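Local coordinates for phage terminase large subunit (Thermus phage G20c, PDB 5M1F), which serves as the ATP-driven motor that moves viral DNA into empty capsids and as the endonuclease that cuts the genome to begin and end packaging, at residues 24-29 and 144-149; 49-54 and 65-70; 71-76 and 101-106; 75-80 and 108-113. All coordinates share one frame; numbering follows the deposited sequence.

Contact 1 (24-29 and 144-149); sequences TRLVVE and PNDKTI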
# COMPACT_ATOMS: atom_id res chain seq x y z
N THR A 24 15.47 4.48 2.37
CA THR A 24 14.20 3.81 2.73
C THR A 24 13.36 3.33 1.53
O THR A 24 12.35 2.63 1.72
CB THR A 24 13.32 4.76 3.59
OG1 THR A 24 13.02 5.96 2.86
CG2 THR A 24 14.03 5.13 4.90
N ARG A 25 13.76 3.73 0.31
CA ARG A 25 13.03 3.38 -0.91
C ARG A 25 13.56 2.10 -1.50
O ARG A 25 14.75 1.93 -1.63
CB ARG A 25 13.17 4.47 -1.97
CG ARG A 25 12.61 5.80 -1.55
CD ARG A 25 12.70 6.80 -2.68
NE ARG A 25 12.17 8.10 -2.27
CZ ARG A 25 12.04 9.17 -3.06
NH1 ARG A 25 12.43 9.14 -4.35
NH2 ARG A 25 11.53 10.29 -2.56
N LEU A 26 12.65 1.20 -1.86
CA LEU A 26 12.97 0.10 -2.74
C LEU A 26 12.55 0.56 -4.13
O LEU A 26 11.38 0.83 -4.35
CB LEU A 26 12.21 -1.17 -2.33
CG LEU A 26 12.58 -1.91 -1.03
CD1 LEU A 26 12.90 -1.03 0.16
CD2 LEU A 26 11.44 -2.86 -0.68
N VAL A 27 13.50 0.65 -5.07
CA VAL A 27 13.24 1.23 -6.38
C VAL A 27 13.29 0.18 -7.45
O VAL A 27 14.31 -0.46 -7.64
CB VAL A 27 14.25 2.34 -6.72
CG1 VAL A 27 13.82 3.09 -7.97
CG2 VAL A 27 14.38 3.32 -5.55
N VAL A 28 12.17 -0.01 -8.15
CA VAL A 28 12.10 -0.92 -9.28
C VAL A 28 12.38 -0.15 -10.57
O VAL A 28 13.06 -0.64 -11.46
CB VAL A 28 10.71 -1.56 -9.36
CG1 VAL A 28 10.60 -2.51 -10.54
CG2 VAL A 28 10.38 -2.27 -8.06
N GLU A 29 11.82 1.05 -10.67
CA GLU A 29 12.01 1.90 -11.85
C GLU A 29 12.04 3.34 -11.38
O GLU A 29 11.31 3.69 -10.46
CB GLU A 29 10.89 1.68 -12.87
N PRO A 144 8.21 -5.36 -5.83
CA PRO A 144 9.62 -5.64 -5.55
C PRO A 144 9.81 -6.99 -4.88
O PRO A 144 9.12 -7.30 -3.92
CB PRO A 144 10.03 -4.50 -4.60
CG PRO A 144 9.01 -3.43 -4.79
CD PRO A 144 7.74 -4.13 -5.14
N ASN A 145 10.73 -7.79 -5.40
CA ASN A 145 11.04 -9.11 -4.86
C ASN A 145 11.74 -9.00 -3.50
O ASN A 145 12.94 -9.16 -3.39
CB ASN A 145 11.90 -9.88 -5.87
CG ASN A 145 12.17 -11.31 -5.46
OD1 ASN A 145 11.49 -11.85 -4.60
ND2 ASN A 145 13.18 -11.91 -6.05
N ASP A 146 10.98 -8.70 -2.47
CA ASP A 146 11.54 -8.41 -1.15
C ASP A 146 10.86 -9.34 -0.17
O ASP A 146 9.63 -9.46 -0.17
CB ASP A 146 11.30 -6.94 -0.80
CG ASP A 146 11.49 -6.64 0.67
OD1 ASP A 146 12.64 -6.43 1.10
OD2 ASP A 146 10.47 -6.61 1.39
N LYS A 147 11.66 -10.01 0.64
CA LYS A 147 11.16 -10.94 1.65
C LYS A 147 10.04 -10.35 2.54
O LYS A 147 9.06 -11.04 2.82
CB LYS A 147 12.31 -11.38 2.55
CG LYS A 147 11.95 -12.49 3.52
CD LYS A 147 13.08 -12.79 4.50
CE LYS A 147 12.55 -13.46 5.76
NZ LYS A 147 11.64 -14.61 5.47
N THR A 148 10.22 -9.11 2.99
CA THR A 148 9.22 -8.45 3.84
C THR A 148 7.84 -8.28 3.15
O THR A 148 6.81 -8.53 3.75
CB THR A 148 9.71 -7.09 4.38
OG1 THR A 148 11.06 -7.20 4.85
CG2 THR A 148 8.83 -6.60 5.53
N ILE A 149 7.83 -7.90 1.87
CA ILE A 149 6.57 -7.73 1.14
C ILE A 149 5.88 -9.07 0.96
O ILE A 149 4.68 -9.20 1.22
CB ILE A 149 6.81 -7.11 -0.24
CG1 ILE A 149 7.33 -5.67 -0.10
CG2 ILE A 149 5.54 -7.12 -1.06
CD1 ILE A 149 7.76 -5.05 -1.41
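Val28 and Pro144 make the nearest backbone approach, CA to CA 6.5 Å, and no hydrogen bond joins 24-29 to 144-149, which meet through side chains alone. Val28 lays its CG2 methyl across the proline ring at about a right angle, 3.7 Å from Pro144 CG. Leu26 reaches the beginning of the helix instead: with CG beside the backbone N (chi1 -70°), its CD2 methyl comes up to the Asp146 carboxylate, 4.0 Å from Asp146 CG. The same methyl lies 4.3 Å from Ile149 CD1, so one branch of Leu26 touches both the cap residue and the residue whose N-H it binds. Asp146 is the N-cap of helix 147-154. Its CG stands anti to the backbone N (chi1 164°), and OD2 takes the N-H of Ile149 at 3.0 Å, on the anti side of the carboxylate and 21° out of its plane. This bond holds the acid that Leu26 packs on. Between Pro144 and the cap, Asn145 centres an inverse gamma turn that lets the chain leave strand 142-144 and enter the helix. Strand 15-22 separates strands 25-27 and 142-144 in the sheet, and its Tyr19 touches both Leu26 and Asp146. On the other side of strand 25-27 runs strand 61-69, whose Leu65 meets Ile149, while Ile178 of helix 177-186 also packs on Ile149.

Contact 2 (49-54 and 65-70); sequences YSVFSV and LERMNG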
# COMPACT_ATOMS: atom_id res chain seq x y z
N TYR A 49 3.58 0.26 10.75
CA TYR A 49 4.38 0.98 9.79
C TYR A 49 3.47 1.84 8.90
O TYR A 49 2.31 1.49 8.65
CB TYR A 49 5.17 -0.03 8.94
CG TYR A 49 6.22 -0.83 9.70
CD1 TYR A 49 5.86 -1.78 10.65
CD2 TYR A 49 7.58 -0.65 9.44
CE1 TYR A 49 6.83 -2.52 11.34
CE2 TYR A 49 8.56 -1.37 10.13
CZ TYR A 49 8.17 -2.31 11.08
OH TYR A 49 9.12 -3.04 11.76
N SER A 50 4.02 2.95 8.42
CA SER A 50 3.43 3.70 7.32
C SER A 50 4.14 3.23 6.06
O SER A 50 5.36 3.12 6.05
CB SER A 50 3.65 5.18 7.51
OG SER A 50 2.97 5.58 8.66
N VAL A 51 3.37 2.96 5.01
CA VAL A 51 3.91 2.38 3.79
C VAL A 51 3.33 3.15 2.62
O VAL A 51 2.11 3.38 2.59
CB VAL A 51 3.55 0.89 3.64
CG1 VAL A 51 4.16 0.29 2.38
CG2 VAL A 51 3.97 0.09 4.89
N PHE A 52 4.21 3.56 1.70
CA PHE A 52 3.83 4.26 0.49
C PHE A 52 4.28 3.42 -0.69
O PHE A 52 5.45 3.07 -0.76
CB PHE A 52 4.49 5.63 0.38
CG PHE A 52 4.40 6.45 1.62
CD1 PHE A 52 3.30 6.39 2.45
CD2 PHE A 52 5.43 7.34 1.93
CE1 PHE A 52 3.22 7.18 3.59
CE2 PHE A 52 5.37 8.14 3.06
CZ PHE A 52 4.25 8.06 3.89
N SER A 53 3.36 3.13 -1.60
CA SER A 53 3.62 2.28 -2.75
C SER A 53 3.32 3.07 -4.01
O SER A 53 2.17 3.52 -4.19
CB SER A 53 2.70 1.05 -2.69
OG SER A 53 2.99 0.24 -1.56
N VAL A 54 4.32 3.22 -4.90
CA VAL A 54 4.15 3.94 -6.16
C VAL A 54 3.80 2.97 -7.25
O VAL A 54 4.62 2.13 -7.60
CB VAL A 54 5.42 4.70 -6.62
CG1 VAL A 54 5.09 5.55 -7.85
CG2 VAL A 54 5.98 5.55 -5.50
N LEU A 65 8.59 1.57 -3.43
CA LEU A 65 7.89 1.37 -2.18
C LEU A 65 8.76 1.87 -1.06
O LEU A 65 9.96 1.64 -1.05
CB LEU A 65 7.60 -0.12 -1.99
CG LEU A 65 6.74 -0.47 -0.77
CD1 LEU A 65 5.96 -1.75 -1.05
CD2 LEU A 65 7.58 -0.63 0.50
N GLU A 66 8.12 2.55 -0.11
CA GLU A 66 8.81 3.18 0.98
C GLU A 66 8.10 2.85 2.26
O GLU A 66 6.89 2.94 2.34
CB GLU A 66 8.85 4.68 0.77
CG GLU A 66 9.68 5.40 1.81
CD GLU A 66 9.74 6.90 1.62
OE1 GLU A 66 9.29 7.40 0.58
OE2 GLU A 66 10.26 7.57 2.55
N ARG A 67 8.88 2.51 3.28
CA ARG A 67 8.36 1.99 4.53
C ARG A 67 8.98 2.75 5.68
O ARG A 67 10.16 3.11 5.62
CB ARG A 67 8.71 0.51 4.61
CG ARG A 67 7.98 -0.24 5.69
CD ARG A 67 7.81 -1.69 5.28
NE ARG A 67 7.07 -2.45 6.27
CZ ARG A 67 7.60 -3.20 7.24
NH1 ARG A 67 8.92 -3.33 7.40
NH2 ARG A 67 6.77 -3.84 8.08
N MET A 68 8.19 3.06 6.70
CA MET A 68 8.75 3.74 7.85
C MET A 68 7.92 3.44 9.09
O MET A 68 6.77 3.02 8.99
CB MET A 68 8.93 5.25 7.60
CG MET A 68 7.65 6.04 7.40
SD MET A 68 7.96 7.55 6.47
CE MET A 68 8.93 8.52 7.62
N ASN A 69 8.54 3.61 10.25
CA ASN A 69 7.92 3.26 11.51
C ASN A 69 8.37 4.22 12.59
O ASN A 69 9.57 4.48 12.74
CB ASN A 69 8.32 1.83 11.85
CG ASN A 69 7.92 1.44 13.24
OD1 ASN A 69 8.74 0.96 14.01
ND2 ASN A 69 6.65 1.66 13.59
N GLY A 70 7.40 4.76 13.32
CA GLY A 70 7.69 5.61 14.47
C GLY A 70 8.26 6.99 14.22
O GLY A 70 8.81 7.61 15.13
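Tyr49 and Arg67 stack flat, ring and guanidinium planes only 8° apart and their centres 3.6 Å from each other. Arg67 CG is anti to the backbone N (chi1 -167°) and the chain runs extended to NE, which carries the guanidinium back over the ring, a cation-pi contact with NH2 above the ring centre. The opposite face of Tyr49 takes a CH-pi contact from Asn69 CB, 3.9 Å from the ring centroid, so the phenol is sandwiched. On the other side of the sheet Met68 SD meets Phe52 obliquely, 5.2 Å from the ring centroid, a Met-aromatic contact. Glu66 runs alongside Phe52, its OE1 at the ring edge. Four backbone hydrogen bonds tie the antiparallel strands: Ser50 pairs with Met68 and Phe52 with Glu66, each through two, of which Phe52 N to Glu66 O is nearly straight (2.8 Å, 173°). Val51 CG1 and Leu65 CD2 touch at 4.0 Å.

This beta hairpin follows strand 37-42, and the three run antiparallel in the RNase H-like core. Strand 37-42 flanks it beside 49-56, and 25-27 beside 61-69. Helix 73-86 covers the face of Phe52 and Met68, while helix 177-186 covers that of Val51 and Arg67.

Contact 3 (71-76 and 101-106); sequences ATWSDQ and DAIAEE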
# COMPACT_ATOMS: atom_id res chain seq x y z
N ALA A 71 8.16 7.49 12.99
CA ALA A 71 8.48 8.89 12.71
C ALA A 71 7.28 9.78 13.05
O ALA A 71 6.17 9.27 13.23
CB ALA A 71 8.90 9.04 11.25
N THR A 72 7.47 11.09 13.15
CA THR A 72 6.35 12.02 13.34
C THR A 72 5.52 12.14 12.07
O THR A 72 5.99 11.83 10.98
CB THR A 72 6.81 13.45 13.68
OG1 THR A 72 7.66 13.95 12.65
CG2 THR A 72 7.55 13.49 15.02
N TRP A 73 4.29 12.64 12.20
CA TRP A 73 3.44 12.87 11.02
C TRP A 73 4.08 13.83 10.02
O TRP A 73 4.04 13.59 8.80
CB TRP A 73 2.06 13.38 11.42
CG TRP A 73 1.32 12.51 12.38
CD1 TRP A 73 0.80 12.90 13.58
CD2 TRP A 73 1.02 11.11 12.25
NE1 TRP A 73 0.19 11.83 14.20
CE2 TRP A 73 0.31 10.72 13.41
CE3 TRP A 73 1.28 10.14 11.27
CZ2 TRP A 73 -0.14 9.40 13.62
CZ3 TRP A 73 0.82 8.82 11.48
CH2 TRP A 73 0.12 8.47 12.65
N SER A 74 4.67 14.90 10.52
CA SER A 74 5.36 15.88 9.67
C SER A 74 6.48 15.24 8.82
O SER A 74 6.60 15.51 7.62
CB SER A 74 5.93 17.02 10.53
OG SER A 74 6.73 17.88 9.73
N ASP A 75 7.28 14.40 9.47
CA ASP A 75 8.29 13.57 8.82
C ASP A 75 7.68 12.64 7.73
O ASP A 75 8.16 12.60 6.60
CB ASP A 75 9.01 12.74 9.91
CG ASP A 75 10.38 12.22 9.48
OD1 ASP A 75 10.65 12.10 8.27
OD2 ASP A 75 11.18 11.91 10.41
N GLN A 76 6.63 11.91 8.08
CA GLN A 76 5.98 10.96 7.15
C GLN A 76 5.41 11.67 5.93
O GLN A 76 5.63 11.26 4.80
CB GLN A 76 4.84 10.24 7.84
CG GLN A 76 5.26 9.33 8.97
CD GLN A 76 4.10 8.52 9.51
OE1 GLN A 76 3.37 7.90 8.76
NE2 GLN A 76 3.93 8.53 10.82
N ASP A 101 -7.28 12.22 13.19
CA ASP A 101 -7.38 13.35 12.25
C ASP A 101 -6.06 14.13 12.12
O ASP A 101 -5.94 14.98 11.23
CB ASP A 101 -8.50 14.30 12.68
N ALA A 102 -5.08 13.85 12.98
CA ALA A 102 -3.78 14.54 12.97
C ALA A 102 -3.03 14.39 11.65
O ALA A 102 -2.41 15.34 11.16
CB ALA A 102 -2.91 14.02 14.11
N ILE A 103 -3.07 13.18 11.10
CA ILE A 103 -2.45 12.89 9.81
C ILE A 103 -3.10 13.68 8.67
O ILE A 103 -2.39 14.25 7.82
CB ILE A 103 -2.38 11.35 9.49
CG1 ILE A 103 -1.72 11.07 8.13
CG2 ILE A 103 -3.75 10.69 9.47
CD1 ILE A 103 -0.33 11.63 7.92
N ALA A 104 -4.43 13.73 8.67
CA ALA A 104 -5.21 14.48 7.65
C ALA A 104 -4.82 15.95 7.62
O ALA A 104 -4.53 16.50 6.57
CB ALA A 104 -6.70 14.32 7.89
N GLU A 105 -4.76 16.55 8.80
CA GLU A 105 -4.34 17.95 8.95
C GLU A 105 -2.91 18.20 8.49
O GLU A 105 -2.62 19.24 7.90
CB GLU A 105 -4.51 18.39 10.40
CG GLU A 105 -5.97 18.41 10.84
CD GLU A 105 -6.14 18.90 12.25
OE1 GLU A 105 -5.81 20.08 12.50
OE2 GLU A 105 -6.60 18.11 13.11
N GLU A 106 -2.02 17.23 8.72
CA GLU A 106 -0.66 17.31 8.17
C GLU A 106 -0.65 17.18 6.62
O GLU A 106 0.06 17.91 5.93
CB GLU A 106 0.24 16.25 8.83
CG GLU A 106 1.73 16.49 8.66
CD GLU A 106 2.21 17.80 9.27
OE1 GLU A 106 1.78 18.15 10.39
OE2 GLU A 106 3.03 18.50 8.62
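Trp73 carries most of this meeting of helices 73-86 and 102-110, whose CA atoms come to 6.0 Å at Trp73 and Ile103. Its CB starts beside the aliphatic part of Glu106, 4.2 Å from Glu106 CG. The torsion chi1 of -56° keeps CG beside the backbone N and swings the indole along the side of helix 102-110. The five-membered ring then passes Ala102: NE1 lies 3.8 Å from Ala102 CB, with CD1 almost as near, and the methyl approaches obliquely. On the six-membered ring CE3 touches Ile103 CD1 at 4.0 Å. Ile103 CB stands over one face of the indole, displaced toward its rim, and the two side chains cross at about a right angle. Val99, in the loop ahead of helix 102-110, also packs on the ring.

The two helices are consecutive connections of the RNase H-like fold: helix 73-86 links strand 61-69 to strand 91-95, and helix 102-110 links strand 91-95 to its parallel neighbour, strand 114-116. Both lie on the same face of the sheet. Thr72 is the N-cap of the first, its OG1 accepting from Asp75 N at 3.2 Å.

Glu106 completes the contact beside that N-terminal turn. Bent at chi2 (61°), it lays CG 3.7 Å from Trp73 O and turns its carboxylate along Ser74, with OE2 3.7 Å from Ser74 CA. The proximity of the helix start may stabilise the negative charge, but no hydrogen bond crosses between the segments; OE2 has its bond from Gln110 of the same helix.

Contact 4 (75-80 and 108-113); sequences DQVARL and DAQGIN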
# COMPACT_ATOMS: atom_id res chain seq x y z
N ASP A 75 7.28 14.40 9.47
CA ASP A 75 8.29 13.57 8.82
C ASP A 75 7.68 12.64 7.73
O ASP A 75 8.16 12.60 6.60
CB ASP A 75 9.01 12.74 9.91
CG ASP A 75 10.38 12.22 9.48
OD1 ASP A 75 10.65 12.10 8.27
OD2 ASP A 75 11.18 11.91 10.41
N GLN A 76 6.63 11.91 8.08
CA GLN A 76 5.98 10.96 7.15
C GLN A 76 5.41 11.67 5.93
O GLN A 76 5.63 11.26 4.80
CB GLN A 76 4.84 10.24 7.84
CG GLN A 76 5.26 9.33 8.97
CD GLN A 76 4.10 8.52 9.51
OE1 GLN A 76 3.37 7.90 8.76
NE2 GLN A 76 3.93 8.53 10.82
N VAL A 77 4.66 12.74 6.17
CA VAL A 77 4.06 13.49 5.08
C VAL A 77 5.12 14.11 4.19
O VAL A 77 5.02 14.06 2.96
CB VAL A 77 3.06 14.54 5.61
CG1 VAL A 77 2.56 15.43 4.47
CG2 VAL A 77 1.88 13.85 6.28
N ALA A 78 6.17 14.67 4.78
CA ALA A 78 7.26 15.27 3.99
C ALA A 78 8.00 14.24 3.14
O ALA A 78 8.46 14.56 2.04
CB ALA A 78 8.24 16.00 4.90
N ARG A 79 8.13 13.01 3.64
CA ARG A 79 8.65 11.93 2.78
C ARG A 79 7.62 11.51 1.70
O ARG A 79 8.01 11.17 0.59
CB ARG A 79 9.16 10.75 3.61
CG ARG A 79 10.60 10.96 4.08
CD ARG A 79 10.96 10.13 5.30
NE ARG A 79 12.28 10.49 5.85
CZ ARG A 79 13.47 10.00 5.46
NH1 ARG A 79 14.58 10.42 6.05
NH2 ARG A 79 13.56 9.09 4.49
N LEU A 80 6.32 11.59 2.00
CA LEU A 80 5.28 11.29 1.02
C LEU A 80 5.32 12.32 -0.09
O LEU A 80 5.31 11.97 -1.28
CB LEU A 80 3.89 11.26 1.66
CG LEU A 80 2.71 11.00 0.69
CD1 LEU A 80 2.93 9.74 -0.15
CD2 LEU A 80 1.39 10.93 1.44
N ASP A 108 -3.18 17.99 4.52
CA ASP A 108 -3.71 19.28 4.05
C ASP A 108 -2.67 20.39 4.14
O ASP A 108 -2.43 21.09 3.15
CB ASP A 108 -4.93 19.73 4.85
CG ASP A 108 -6.04 18.71 4.85
OD1 ASP A 108 -6.02 17.77 4.03
OD2 ASP A 108 -6.93 18.85 5.72
N ALA A 109 -2.05 20.53 5.32
CA ALA A 109 -1.05 21.58 5.59
C ALA A 109 0.08 21.62 4.56
O ALA A 109 0.31 22.65 3.93
CB ALA A 109 -0.48 21.42 7.00
N GLN A 110 0.76 20.49 4.38
CA GLN A 110 1.86 20.38 3.40
C GLN A 110 1.36 20.41 1.94
O GLN A 110 2.17 20.52 1.01
CB GLN A 110 2.71 19.13 3.66
CG GLN A 110 3.36 19.12 5.05
CD GLN A 110 4.53 18.14 5.20
OE1 GLN A 110 5.34 17.94 4.29
NE2 GLN A 110 4.63 17.53 6.39
N GLY A 111 0.05 20.28 1.73
CA GLY A 111 -0.57 20.53 0.43
C GLY A 111 -0.35 19.36 -0.51
O GLY A 111 0.23 19.52 -1.59
N ILE A 112 -0.79 18.19 -0.07
CA ILE A 112 -0.69 16.95 -0.84
C ILE A 112 -2.01 16.75 -1.58
O ILE A 112 -3.08 17.04 -1.04
CB ILE A 112 -0.46 15.72 0.08
CG1 ILE A 112 0.75 15.92 1.02
CG2 ILE A 112 -0.28 14.45 -0.74
CD1 ILE A 112 2.09 15.88 0.34
N ASN A 113 -1.94 16.24 -2.81
CA ASN A 113 -3.13 15.89 -3.58
C ASN A 113 -3.48 14.42 -3.36
O ASN A 113 -2.81 13.51 -3.87
CB ASN A 113 -2.95 16.28 -5.05
CG ASN A 113 -2.91 17.81 -5.24
OD1 ASN A 113 -2.90 18.58 -4.26
ND2 ASN A 113 -2.88 18.26 -6.49
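Val77 and Gln110 carry the van der Waals part of this contact. The CG1 methyl of Val77 packs against the Gln110 amide, 3.4 Å from Gln110 CD; that methyl is anti to its own backbone N (chi1 174°), which aims it at helix 102-110. Gln110 extends beyond CG to lay the amide along helix 73-86, bringing OE1 to 3.3 Å from Ala78 CA. The apolar group is completed by Ile112, whose CG1 lies 3.9 Å from Val77 CG1, while its CG2 makes a looser contact with Leu80 CD2 at 4.5 Å.

Ile112 can fold back in this way because helix 102-110 ends in a Schellman motif, with Gly111 at positive phi (78°) reversing the chain toward strand 114-116. This is the return leg of a beta-alpha-beta unit in the RNase H-like fold, and Val92 of strand 91-95 packs on both Leu80 and Ile112.

Polar bonds fix the amide without joining the two segments directly. Gln110 NE2 donates to Ser74 O as well as to Glu106 OE2, so the amide bridges the two helices and its rotation is set by both acceptors. Ala78 N approaches Gln110 OE1 at an angle too poor for a hydrogen bond. On the far side of helix 73-86, Arg79 NE and Asp75 OD1 form a weak salt bridge of 3.3 Å.

Overall arrangement
Contact 2 forms the middle of the arrangement, with contact 1 on one flank and contacts 3 and 4 on the other. Contacts 1 and 2 share the sheet: Leu26 N reaches Leu65 O at 2.8 Å, and their centres are 11 Å apart. Contacts 3 and 4 are successive levels of one helix pair, 8 Å between centres, where Val77 CG2 meets Ile103 CD1 at 3.5 Å. Met68 and Phe52 of contact 2 touch helix 73-86, Phe52 CE2 lying 3.6 Å from Gln76 O. The probable nuclease metal ligands lie nearest contact 2: the Val51 side chain is about 4 Å from that of Asp177 and 5 Å from that of Asp42. Ile103 of contact 3 comes to about 8 Å from Asp95, side chain to side chain.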